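Local coordinates for protein particle-associated lyase (Acinetobacter bacteriophage AP22, PDB 4Y9V) that probably cleaves the capsular polysaccharide of Acinetobacter baumannii as a trimeric phage tailspike lyase and binds a capsular saccharide, at residues 90-95 with 209-214; 115-120 with 230-235; 74-79 with 97-102; 215-220 with 241-246. All coordinates share one frame; numbering follows the deposited sequence.

Contact 1 (90-95 with 209-214); sequences IEFTDD and INFKFN. With EDO (1,2-ethanediol), chain E.
Phe-211 turns the edge of its ring onto the face of Phe-92, an edge-to-face aromatic pair whose planes stand 50° apart and whose centroids are 4.8 Å from each other. The touching atom is Phe-211 CE1, which sits over the centre of the Phe-92 ring, 3.6 Å from Phe-92 CD1. With its CG anti to the backbone N (chi1 178°), the side chain of Phe-211 leads toward Phe-92. Beside the rings, Ile-209 reaches across with CD1, the end of an extended branch, and meets backbone more than side chain: CD1 of Ile-209 lies 3.4 Å from Phe-92 O and 3.5 Å from Asp-94 O. At the loop end Asp-95 crosses Asn-210 at a slant and takes its backbone N-H, with Asn-210 N to Asp-95 OD1 at 2.9 Å and the donor above the carboxylate plane. An ethanediol molecule, probably from the crystallisation liquor, bridges the backbone where the loop enters strand 211-213: its O1 receives the N-H of Phe-211 and donates to Ile-209 O. Phe-96 and Phe-114 extend the aromatic cluster round Phe-92, while Thr-102 of a second subunit packs on Asp-95 and Asn-210. Strands of two faces of the beta-helix thus meet through a ring pair that needs no polar partner in the interior, whereas the backbone N-H of Asn-210 is satisfied by a carboxylate at the margin, beside the second subunit.

Contact 2 (115-120 with 230-235); sequences YASGSH and VIDYAR. With EDO (1,2-ethanediol), chain H.
Tyr-115 and Val-230 lie side by side on neighbouring parallel strands, the register continuing through Ala-116 with Ile-231 and Ser-117 with Asp-232. Backbone hydrogen bonds come first: Ala-116 N donates to Val-230 O, Asp-232 N to Ala-116 O, and Gly-118 N to Asp-232 O, the first almost straight at 177°. The CH-pi contact follows, with Val-230 CB over one face of the Tyr-115 ring, 3.7 Å from its centroid and displaced toward the rim; CG1 of Val-230 comes within 3.5 Å of Tyr-115 CZ. Among side-chain polar bonds, Tyr-115 OH donates to Asp-232 OD2 at 2.7 Å, on the anti side of the carboxylate. A water gives one proton to that same OD2 and another to Ser-117 OG, whose own proton goes to Gly-118 O. Past the bridged residues, the hydroxyl of loop residue Tyr-233 meets the edge of the His-120 imidazole in its plane, OH to ND1 2.7 Å. Gly-118 packs close to Tyr-233, its CA-H directed to Tyr-233 O (CA to O 3.6 Å). The pair is a step between coils of the beta-helix, and strand 113-125 probably leads on into the Ig-like part. Arg-255 and Arg-256 form salt bridges to Asp-232, which implies a carboxylate probably kept charged by two guanidinium groups; OD2 is shared by Tyr-115 OH, the water and Arg-255, while Arg-256 holds OD1.

Contact 3 (74-79 with 97-102); sequences VKKLHV and EFVNET. With EDO (1,2-ethanediol), chain G; EDO (1,2-ethanediol), chain J; EDO (1,2-ethanediol), chain B.
Leu-77 N donates to Glu-97 O at 2.8 Å, the first of four backbone hydrogen bonds that zip strands 77-79 and 97-100 together as parallel neighbours in a small sheet at the N-terminal end of the beta-helix. Val-99 N to Leu-77 O, Val-79 N to Val-99 O and Glu-101 N to Val-79 O complete the series. Lys-76 and Glu-97 extend side by side, yet Lys-76 NZ stays 4.5 Å from Glu-97 OE1, beyond a salt bridge, and a water that accepts from NZ probably bridges to OE1. A second water joins OE1 to Lys-75 O. Outward from there, Lys-76 lays CE 3.6 Å from Val-99 CG2, and that methyl also sits over a face of the His-78 imidazole, offset toward the rim. His-78 ND1 bonds to Ala-45 O. The buried side carries Leu-77, Val-79, Phe-98 and Asn-100: CG2 of Val-79 comes to the edge of the Phe-98 ring. Lys-76 of a third subunit packs on Val-99, so the face carrying Val-99 adjoins the subunit interface. The amide ND2 of Asn-100 bonds to Tyr-215 O, whereas its buried OD1 has no polar partner and rests 3.2 Å from both CB and CG2 of Val-79.

Contact 4 (215-220 with 241-246); sequences YLKTVS and YFENKG
Tyr-215 lies alongside Tyr-241 with the planes 30° apart but slid so far that the rings barely overlap; their meeting point is CD2 of Tyr-215 against CD2 of Tyr-241 at 3.8 Å. On the same face, Lys-217 and Glu-243 run out side by side in extended form, CG of each anti to its backbone N (chi1 -178° and 172°). Lys-217 NZ makes a long salt bridge to Glu-243 OE2, 3.8 Å, and a water accepts from NZ while donating to OE1. That same Glu-243 OE1 receives the Tyr-241 hydroxyl proton, OH to OE1 2.6 Å, from above the carboxylate plane. These segments, 215-220 and 241-245, are parallel strands of successive coils, on the same face of the right-handed beta-helix of the pectin lyase-like fold, and five backbone hydrogen bonds run between them, from Leu-216 N with Tyr-241 O to Ser-220 N with Lys-245 O. On the opposite face Leu-216 CD2 approaches the edge of the Phe-242 ring, 3.9 Å from its CD1, and Leu-229 touches both residues. Thr-218 OG1 crosses to within 3.3 Å of Asn-244 CB. One water connects this hydroxyl with Ser-220 OG and Lys-245 O. Gly-246 CA-H points almost straight at Ser-220 O, CA to O 3.2 Å.

How the contacts relate
From the N terminus, contact 3 comes first, closing a short loop of 17 residues between 74-79 and 97-102. Contact 1 crosses it, since 90-95 starts inside that loop and pairs with 209-214 far along the chain. Contact 2 crosses contact 1 in turn, its 115-120 lying within the long loop and its 230-235 beyond it; both long loops take in most or all of the Ig-like domain. Contact 4 closes another short loop, crosses contact 2, and follows contacts 3 and 1 in series. Phe-92 N probably bonds to Tyr-115 O between contacts 1 and 2, and Tyr-241 N to Asn-214 O between contacts 4 and 1. Together they tie the first coils of the beta-helix across its different faces.

Contact 1 (90-95 with 209-214)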
# COMPACT_ATOMS: atom_id res chain seq x y z
N ILE A 90 -16.14 25.30 27.44
CA ILE A 90 -17.37 25.44 26.68
C ILE A 90 -17.77 24.00 26.23
O ILE A 90 -17.03 23.37 25.50
CB ILE A 90 -17.24 26.36 25.48
CG1 ILE A 90 -16.57 27.68 25.86
CG2 ILE A 90 -18.59 26.56 24.81
CD1 ILE A 90 -17.32 28.51 26.89
N GLU A 91 -18.93 23.56 26.70
CA GLU A 91 -19.41 22.19 26.50
C GLU A 91 -20.55 22.23 25.51
O GLU A 91 -21.66 22.65 25.82
CB GLU A 91 -19.83 21.53 27.82
CG GLU A 91 -18.66 21.39 28.79
CD GLU A 91 -19.01 20.68 30.08
OE1 GLU A 91 -19.53 19.56 29.98
OE2 GLU A 91 -18.77 21.15 31.22
N PHE A 92 -20.26 21.82 24.28
CA PHE A 92 -21.26 21.72 23.23
C PHE A 92 -21.90 20.33 23.32
O PHE A 92 -21.21 19.33 23.24
CB PHE A 92 -20.64 21.90 21.85
CG PHE A 92 -19.90 23.21 21.65
CD1 PHE A 92 -18.55 23.38 22.02
CD2 PHE A 92 -20.56 24.29 21.07
CE1 PHE A 92 -17.93 24.56 21.84
CE2 PHE A 92 -19.90 25.49 20.89
CZ PHE A 92 -18.58 25.62 21.26
N THR A 93 -23.22 20.30 23.45
CA THR A 93 -23.97 19.07 23.52
C THR A 93 -25.06 18.97 22.46
O THR A 93 -25.80 18.01 22.49
CB THR A 93 -24.55 18.82 24.92
OG1 THR A 93 -25.40 19.95 25.25
CG2 THR A 93 -23.49 18.79 25.98
N ASP A 94 -25.15 19.96 21.61
CA ASP A 94 -26.01 19.97 20.44
C ASP A 94 -25.17 20.33 19.23
O ASP A 94 -24.09 20.96 19.36
CB ASP A 94 -27.19 20.99 20.57
CG ASP A 94 -28.24 20.34 21.47
OD1 ASP A 94 -28.82 19.28 21.07
OD2 ASP A 94 -28.48 20.79 22.57
N ASP A 95 -25.63 19.97 18.05
CA ASP A 95 -24.97 20.31 16.81
C ASP A 95 -24.62 21.79 16.77
O ASP A 95 -25.42 22.63 17.18
CB ASP A 95 -25.83 19.97 15.60
CG ASP A 95 -26.21 18.52 15.51
OD1 ASP A 95 -25.55 17.65 16.10
OD2 ASP A 95 -27.21 18.26 14.74
N ILE A 209 -23.15 13.76 18.22
CA ILE A 209 -23.10 15.21 17.95
C ILE A 209 -22.45 15.47 16.59
O ILE A 209 -21.52 14.78 16.19
CB ILE A 209 -22.34 15.95 19.06
CG1 ILE A 209 -22.57 17.48 18.95
CG2 ILE A 209 -20.83 15.63 19.08
CD1 ILE A 209 -22.06 18.27 20.16
N ASN A 210 -22.93 16.53 15.91
CA ASN A 210 -22.31 17.02 14.68
C ASN A 210 -21.75 18.44 14.92
O ASN A 210 -22.46 19.44 14.74
CB ASN A 210 -23.30 16.97 13.50
CG ASN A 210 -22.58 17.16 12.17
OD1 ASN A 210 -21.42 17.48 12.15
ND2 ASN A 210 -23.28 16.96 11.06
N PHE A 211 -20.52 18.49 15.38
CA PHE A 211 -19.78 19.69 15.71
C PHE A 211 -18.80 19.97 14.59
O PHE A 211 -17.94 19.14 14.33
CB PHE A 211 -19.06 19.50 17.03
CG PHE A 211 -18.23 20.69 17.44
CD1 PHE A 211 -18.81 21.77 18.06
CD2 PHE A 211 -16.86 20.74 17.22
CE1 PHE A 211 -18.08 22.89 18.45
CE2 PHE A 211 -16.10 21.82 17.61
CZ PHE A 211 -16.72 22.91 18.23
N LYS A 212 -18.97 21.10 13.91
CA LYS A 212 -18.24 21.42 12.67
C LYS A 212 -17.49 22.72 12.80
O LYS A 212 -17.91 23.66 13.50
CB LYS A 212 -19.25 21.55 11.48
CG LYS A 212 -20.01 20.25 11.27
CD LYS A 212 -20.85 20.39 10.03
CE LYS A 212 -20.04 20.45 8.73
NZ LYS A 212 -21.01 20.37 7.55
N PHE A 213 -16.40 22.81 12.04
CA PHE A 213 -15.65 24.05 11.93
C PHE A 213 -14.85 23.98 10.64
O PHE A 213 -14.30 22.94 10.28
CB PHE A 213 -14.73 24.30 13.13
CG PHE A 213 -13.82 23.14 13.47
CD1 PHE A 213 -14.27 22.18 14.35
CD2 PHE A 213 -12.55 23.01 12.95
CE1 PHE A 213 -13.50 21.10 14.70
CE2 PHE A 213 -11.76 21.93 13.29
CZ PHE A 213 -12.23 20.95 14.14
N ASN A 214 -14.72 25.12 9.96
CA ASN A 214 -13.80 25.26 8.85
C ASN A 214 -12.36 25.38 9.33
O ASN A 214 -11.41 24.89 8.69
CB ASN A 214 -14.17 26.45 7.97
CG ASN A 214 -14.09 27.77 8.69
OD1 ASN A 214 -14.44 27.88 9.86
ND2 ASN A 214 -13.60 28.82 8.03
C1 EDO E . -18.06 15.82 14.75
O1 EDO E . -19.01 16.10 15.76
C2 EDO E . -18.73 15.94 13.40
O2 EDO E . -19.71 14.91 13.32

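Contact 2 (115-120 with 230-235)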
# COMPACT_ATOMS: atom_id res chain seq x y z
N TYR A 115 -15.26 21.37 24.39
CA TYR A 115 -15.57 19.95 24.50
C TYR A 115 -16.90 19.72 23.79
O TYR A 115 -17.92 20.23 24.28
CB TYR A 115 -15.65 19.50 25.98
CG TYR A 115 -15.44 18.02 26.16
CD1 TYR A 115 -16.32 17.08 25.63
CD2 TYR A 115 -14.32 17.52 26.84
CE1 TYR A 115 -16.12 15.72 25.78
CE2 TYR A 115 -14.11 16.17 26.98
CZ TYR A 115 -15.00 15.26 26.45
OH TYR A 115 -14.74 13.92 26.58
N ALA A 116 -16.91 18.99 22.70
CA ALA A 116 -18.12 18.71 21.93
C ALA A 116 -18.44 17.23 22.12
O ALA A 116 -17.61 16.41 21.87
CB ALA A 116 -17.88 19.01 20.47
N SER A 117 -19.66 16.94 22.60
CA SER A 117 -19.98 15.57 22.91
C SER A 117 -21.41 15.19 22.55
O SER A 117 -22.36 15.89 22.92
CB SER A 117 -19.79 15.31 24.39
OG SER A 117 -19.86 13.95 24.75
N GLY A 118 -21.54 14.01 21.97
CA GLY A 118 -22.78 13.26 21.96
C GLY A 118 -23.02 12.60 23.31
O GLY A 118 -22.31 12.89 24.30
N SER A 119 -24.01 11.76 23.38
CA SER A 119 -24.38 11.16 24.66
C SER A 119 -24.69 9.67 24.49
O SER A 119 -24.99 9.22 23.38
CB SER A 119 -25.58 11.88 25.28
OG SER A 119 -26.69 11.77 24.45
N HIS A 120 -24.67 8.96 25.59
CA HIS A 120 -25.11 7.58 25.61
C HIS A 120 -26.15 7.36 26.70
O HIS A 120 -26.30 8.15 27.64
CB HIS A 120 -23.92 6.63 25.76
CG HIS A 120 -23.16 6.67 27.06
ND1 HIS A 120 -21.88 6.23 27.15
CD2 HIS A 120 -23.56 7.06 28.29
CE1 HIS A 120 -21.49 6.34 28.41
NE2 HIS A 120 -22.47 6.86 29.14
N VAL A 230 -11.86 18.51 22.41
CA VAL A 230 -12.26 17.11 22.40
C VAL A 230 -13.56 17.02 21.58
O VAL A 230 -14.48 17.80 21.81
CB VAL A 230 -12.49 16.54 23.80
CG1 VAL A 230 -12.81 15.02 23.69
CG2 VAL A 230 -11.29 16.80 24.70
N ILE A 231 -13.62 16.04 20.67
CA ILE A 231 -14.86 15.63 20.00
C ILE A 231 -15.14 14.21 20.47
O ILE A 231 -14.27 13.35 20.34
CB ILE A 231 -14.74 15.70 18.48
CG1 ILE A 231 -14.42 17.09 17.99
CG2 ILE A 231 -15.98 15.12 17.82
CD1 ILE A 231 -14.09 17.20 16.52
N ASP A 232 -16.33 14.00 21.04
CA ASP A 232 -16.68 12.76 21.73
C ASP A 232 -18.04 12.29 21.24
O ASP A 232 -18.97 13.10 21.13
CB ASP A 232 -16.66 13.06 23.23
CG ASP A 232 -16.70 11.90 24.19
OD1 ASP A 232 -17.02 10.77 23.82
OD2 ASP A 232 -16.35 12.17 25.40
N TYR A 233 -18.17 11.00 20.93
CA TYR A 233 -19.44 10.43 20.50
C TYR A 233 -19.99 11.18 19.24
O TYR A 233 -21.10 11.71 19.20
CB TYR A 233 -20.48 10.33 21.58
CG TYR A 233 -20.38 9.11 22.48
CD1 TYR A 233 -20.09 7.85 21.99
CD2 TYR A 233 -20.70 9.21 23.83
CE1 TYR A 233 -20.09 6.72 22.82
CE2 TYR A 233 -20.71 8.09 24.66
CZ TYR A 233 -20.40 6.83 24.16
OH TYR A 233 -20.39 5.71 24.93
N ALA A 234 -19.17 11.12 18.18
CA ALA A 234 -19.53 11.60 16.86
C ALA A 234 -19.23 10.49 15.85
O ALA A 234 -18.33 9.67 16.05
CB ALA A 234 -18.79 12.87 16.48
N ARG A 235 -19.97 10.50 14.73
CA ARG A 235 -19.77 9.50 13.68
C ARG A 235 -19.84 10.14 12.29
O ARG A 235 -20.49 11.16 12.07
CB ARG A 235 -20.76 8.34 13.79
CG ARG A 235 -22.25 8.64 13.64
CD ARG A 235 -23.15 7.41 13.50
NE ARG A 235 -24.58 7.69 13.58
CZ ARG A 235 -25.60 6.82 13.58
NH1 ARG A 235 -25.33 5.57 13.52
NH2 ARG A 235 -26.85 7.27 13.66
C1 EDO H . -23.35 12.35 11.12
O1 EDO H . -23.73 12.47 12.52
C2 EDO H . -22.46 13.40 10.55
O2 EDO H . -21.28 13.70 11.30
O HOH W 1 -18.45 13.14 26.95

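Contact 3 (74-79 with 97-102)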
# COMPACT_ATOMS: atom_id res chain seq x y z
N VAL A 74 -28.39 28.60 18.14
CA VAL A 74 -27.80 29.07 16.87
C VAL A 74 -27.11 27.88 16.29
O VAL A 74 -26.32 27.23 16.99
CB VAL A 74 -26.85 30.23 17.12
CG1 VAL A 74 -25.96 30.50 15.90
CG2 VAL A 74 -27.65 31.48 17.50
N LYS A 75 -27.35 27.58 15.02
CA LYS A 75 -26.73 26.40 14.39
C LYS A 75 -25.56 26.69 13.49
O LYS A 75 -24.93 25.71 12.99
CB LYS A 75 -27.80 25.65 13.59
CG LYS A 75 -28.90 25.04 14.45
CD LYS A 75 -30.19 24.67 13.86
CE LYS A 75 -31.06 23.98 14.94
NZ LYS A 75 -31.46 24.92 16.05
N LYS A 76 -25.23 27.96 13.30
CA LYS A 76 -24.05 28.27 12.49
C LYS A 76 -23.64 29.66 12.90
O LYS A 76 -24.40 30.63 12.74
CB LYS A 76 -24.43 28.15 11.02
CG LYS A 76 -23.27 28.33 10.07
CD LYS A 76 -23.72 28.08 8.65
CE LYS A 76 -22.65 28.27 7.64
NZ LYS A 76 -23.04 27.79 6.25
N LEU A 77 -22.40 29.77 13.41
CA LEU A 77 -21.91 31.05 13.90
C LEU A 77 -20.68 31.49 13.10
O LEU A 77 -19.68 30.75 13.03
CB LEU A 77 -21.51 30.93 15.37
CG LEU A 77 -20.97 32.23 16.02
CD1 LEU A 77 -22.06 33.27 16.15
CD2 LEU A 77 -20.29 31.92 17.34
N HIS A 78 -20.75 32.69 12.55
CA HIS A 78 -19.61 33.32 11.86
C HIS A 78 -18.84 34.16 12.87
O HIS A 78 -19.44 34.90 13.65
CB HIS A 78 -20.12 34.18 10.71
CG HIS A 78 -20.75 33.41 9.63
ND1 HIS A 78 -22.02 32.92 9.66
CD2 HIS A 78 -20.17 33.01 8.46
CE1 HIS A 78 -22.19 32.21 8.47
NE2 HIS A 78 -21.09 32.30 7.76
N VAL A 79 -17.52 34.06 12.83
CA VAL A 79 -16.64 34.76 13.78
C VAL A 79 -15.59 35.57 13.02
O VAL A 79 -14.84 35.02 12.21
CB VAL A 79 -15.99 33.79 14.77
CG1 VAL A 79 -15.10 34.53 15.74
CG2 VAL A 79 -17.05 32.97 15.49
N GLU A 97 -21.92 24.68 14.35
CA GLU A 97 -20.95 24.91 13.30
C GLU A 97 -20.32 26.29 13.44
O GLU A 97 -21.05 27.29 13.49
CB GLU A 97 -21.60 24.79 11.93
CG GLU A 97 -20.64 25.08 10.78
CD GLU A 97 -21.16 24.84 9.38
OE1 GLU A 97 -22.36 24.53 9.23
OE2 GLU A 97 -20.34 24.94 8.42
N PHE A 98 -19.00 26.34 13.49
CA PHE A 98 -18.26 27.58 13.37
C PHE A 98 -17.85 27.82 11.92
O PHE A 98 -17.37 26.92 11.23
CB PHE A 98 -16.93 27.53 14.15
CG PHE A 98 -17.08 27.68 15.64
CD1 PHE A 98 -17.12 28.96 16.22
CD2 PHE A 98 -17.13 26.58 16.51
CE1 PHE A 98 -17.18 29.11 17.58
CE2 PHE A 98 -17.19 26.75 17.88
CZ PHE A 98 -17.21 28.02 18.42
N VAL A 99 -17.94 29.10 11.50
CA VAL A 99 -17.33 29.60 10.28
C VAL A 99 -16.41 30.74 10.72
O VAL A 99 -16.84 31.88 10.91
CB VAL A 99 -18.32 30.05 9.22
CG1 VAL A 99 -17.56 30.41 7.94
CG2 VAL A 99 -19.37 29.02 8.96
N ASN A 100 -15.14 30.41 10.95
CA ASN A 100 -14.17 31.34 11.51
C ASN A 100 -13.26 31.93 10.44
O ASN A 100 -12.73 31.18 9.63
CB ASN A 100 -13.32 30.62 12.56
CG ASN A 100 -14.16 30.19 13.75
OD1 ASN A 100 -15.14 30.78 14.10
ND2 ASN A 100 -13.72 29.10 14.41
N GLU A 101 -13.06 33.24 10.45
CA GLU A 101 -12.05 33.84 9.60
C GLU A 101 -10.66 33.35 10.03
O GLU A 101 -10.42 33.12 11.23
CB GLU A 101 -12.15 35.37 9.66
CG GLU A 101 -13.39 35.94 9.02
CD GLU A 101 -13.38 37.46 8.95
OE1 GLU A 101 -12.67 38.09 9.79
OE2 GLU A 101 -14.08 38.06 8.10
N THR A 102 -9.74 33.26 9.10
CA THR A 102 -8.36 32.96 9.45
C THR A 102 -7.87 34.00 10.46
O THR A 102 -8.17 35.20 10.32
CB THR A 102 -7.50 32.97 8.17
OG1 THR A 102 -7.99 31.91 7.34
CG2 THR A 102 -6.02 32.74 8.48
C1 EDO G . -17.85 38.05 10.73
O1 EDO G . -18.60 37.57 11.77
C2 EDO G . -17.06 36.95 9.98
O2 EDO G . -17.89 36.12 9.22
C1 EDO J . -27.78 30.92 12.14
O1 EDO J . -27.72 29.49 12.28
C2 EDO J . -29.10 31.46 12.61
O2 EDO J . -29.28 31.27 14.00
C1 EDO B . -14.13 40.53 5.72
O1 EDO B . -12.96 39.80 6.09
C2 EDO B . -14.16 41.88 6.36
O2 EDO B . -13.11 42.71 5.89
O HOH W 2 -24.87 24.39 10.33
O HOH W 3 -23.55 25.14 6.85

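Contact 4 (215-220 with 241-246)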
# COMPACT_ATOMS: atom_id res chain seq x y z
N TYR A 215 -12.18 26.07 10.45
CA TYR A 215 -10.89 26.55 10.95
C TYR A 215 -11.08 26.75 12.44
O TYR A 215 -12.02 27.45 12.83
CB TYR A 215 -10.58 27.87 10.28
CG TYR A 215 -9.35 28.62 10.73
CD1 TYR A 215 -9.37 29.48 11.81
CD2 TYR A 215 -8.15 28.47 10.03
CE1 TYR A 215 -8.24 30.16 12.21
CE2 TYR A 215 -7.03 29.17 10.41
CZ TYR A 215 -7.06 30.03 11.50
OH TYR A 215 -6.00 30.82 11.87
N LEU A 216 -10.19 26.17 13.22
CA LEU A 216 -10.25 26.38 14.68
C LEU A 216 -8.80 26.47 15.12
O LEU A 216 -8.00 25.55 14.86
CB LEU A 216 -11.04 25.26 15.31
CG LEU A 216 -11.11 25.30 16.83
CD1 LEU A 216 -11.70 26.59 17.33
CD2 LEU A 216 -11.90 24.10 17.39
N LYS A 217 -8.42 27.58 15.75
CA LYS A 217 -7.06 27.84 16.22
C LYS A 217 -7.17 28.31 17.67
O LYS A 217 -7.96 29.20 17.99
CB LYS A 217 -6.37 28.87 15.36
CG LYS A 217 -4.92 29.16 15.75
CD LYS A 217 -4.19 30.03 14.74
CE LYS A 217 -2.83 30.44 15.25
NZ LYS A 217 -2.09 31.19 14.22
N THR A 218 -6.37 27.67 18.53
CA THR A 218 -6.49 27.86 19.97
C THR A 218 -5.12 28.06 20.58
O THR A 218 -4.09 27.57 20.07
CB THR A 218 -7.20 26.68 20.65
OG1 THR A 218 -6.41 25.51 20.61
CG2 THR A 218 -8.54 26.34 19.97
N VAL A 219 -5.13 28.73 21.74
CA VAL A 219 -3.97 28.92 22.59
C VAL A 219 -4.34 28.58 24.03
O VAL A 219 -5.37 29.04 24.51
CB VAL A 219 -3.46 30.39 22.54
CG1 VAL A 219 -2.33 30.62 23.57
CG2 VAL A 219 -2.98 30.70 21.14
N SER A 220 -3.47 27.82 24.70
CA SER A 220 -3.63 27.52 26.10
C SER A 220 -2.23 27.55 26.73
O SER A 220 -1.24 27.39 26.03
CB SER A 220 -4.18 26.07 26.30
OG SER A 220 -5.39 25.91 25.58
N TYR A 241 -9.85 22.35 9.52
CA TYR A 241 -8.50 22.62 9.98
C TYR A 241 -8.48 22.96 11.47
O TYR A 241 -9.24 23.83 11.91
CB TYR A 241 -7.90 23.79 9.20
CG TYR A 241 -6.51 24.14 9.70
CD1 TYR A 241 -5.43 23.33 9.38
CD2 TYR A 241 -6.27 25.21 10.54
CE1 TYR A 241 -4.15 23.62 9.87
CE2 TYR A 241 -5.03 25.52 11.03
CZ TYR A 241 -3.94 24.71 10.69
OH TYR A 241 -2.67 24.97 11.14
N PHE A 242 -7.62 22.31 12.22
CA PHE A 242 -7.43 22.54 13.64
C PHE A 242 -5.98 22.79 13.96
O PHE A 242 -5.09 22.10 13.45
CB PHE A 242 -7.88 21.27 14.42
CG PHE A 242 -7.65 21.42 15.92
CD1 PHE A 242 -8.57 22.13 16.66
CD2 PHE A 242 -6.52 20.93 16.53
CE1 PHE A 242 -8.35 22.34 18.02
CE2 PHE A 242 -6.29 21.15 17.88
CZ PHE A 242 -7.22 21.84 18.62
N GLU A 243 -5.73 23.76 14.84
CA GLU A 243 -4.41 24.07 15.30
C GLU A 243 -4.48 24.49 16.77
O GLU A 243 -5.31 25.34 17.12
CB GLU A 243 -3.85 25.28 14.48
CG GLU A 243 -2.53 25.84 15.00
CD GLU A 243 -1.86 26.84 14.06
OE1 GLU A 243 -2.28 26.93 12.87
OE2 GLU A 243 -0.96 27.53 14.54
N ASN A 244 -3.58 23.97 17.60
CA ASN A 244 -3.44 24.44 18.97
C ASN A 244 -2.02 24.80 19.26
O ASN A 244 -1.08 24.23 18.71
CB ASN A 244 -3.94 23.40 20.01
CG ASN A 244 -2.97 22.24 20.13
OD1 ASN A 244 -2.88 21.41 19.21
ND2 ASN A 244 -2.19 22.19 21.20
N LYS A 245 -1.85 25.71 20.22
CA LYS A 245 -0.63 25.96 20.96
C LYS A 245 -0.92 25.68 22.42
O LYS A 245 -1.91 26.21 22.93
CB LYS A 245 -0.20 27.44 20.77
CG LYS A 245 0.91 27.89 21.71
CD LYS A 245 1.39 29.26 21.43
CE LYS A 245 2.63 29.61 22.28
NZ LYS A 245 3.01 31.00 21.86
N GLY A 246 -0.11 24.92 23.10
CA GLY A 246 -0.28 24.70 24.51
C GLY A 246 -1.23 23.58 24.84
O GLY A 246 -1.63 22.76 24.00
O HOH W 4 -1.83 29.44 11.93
O HOH W 5 -4.69 25.55 22.80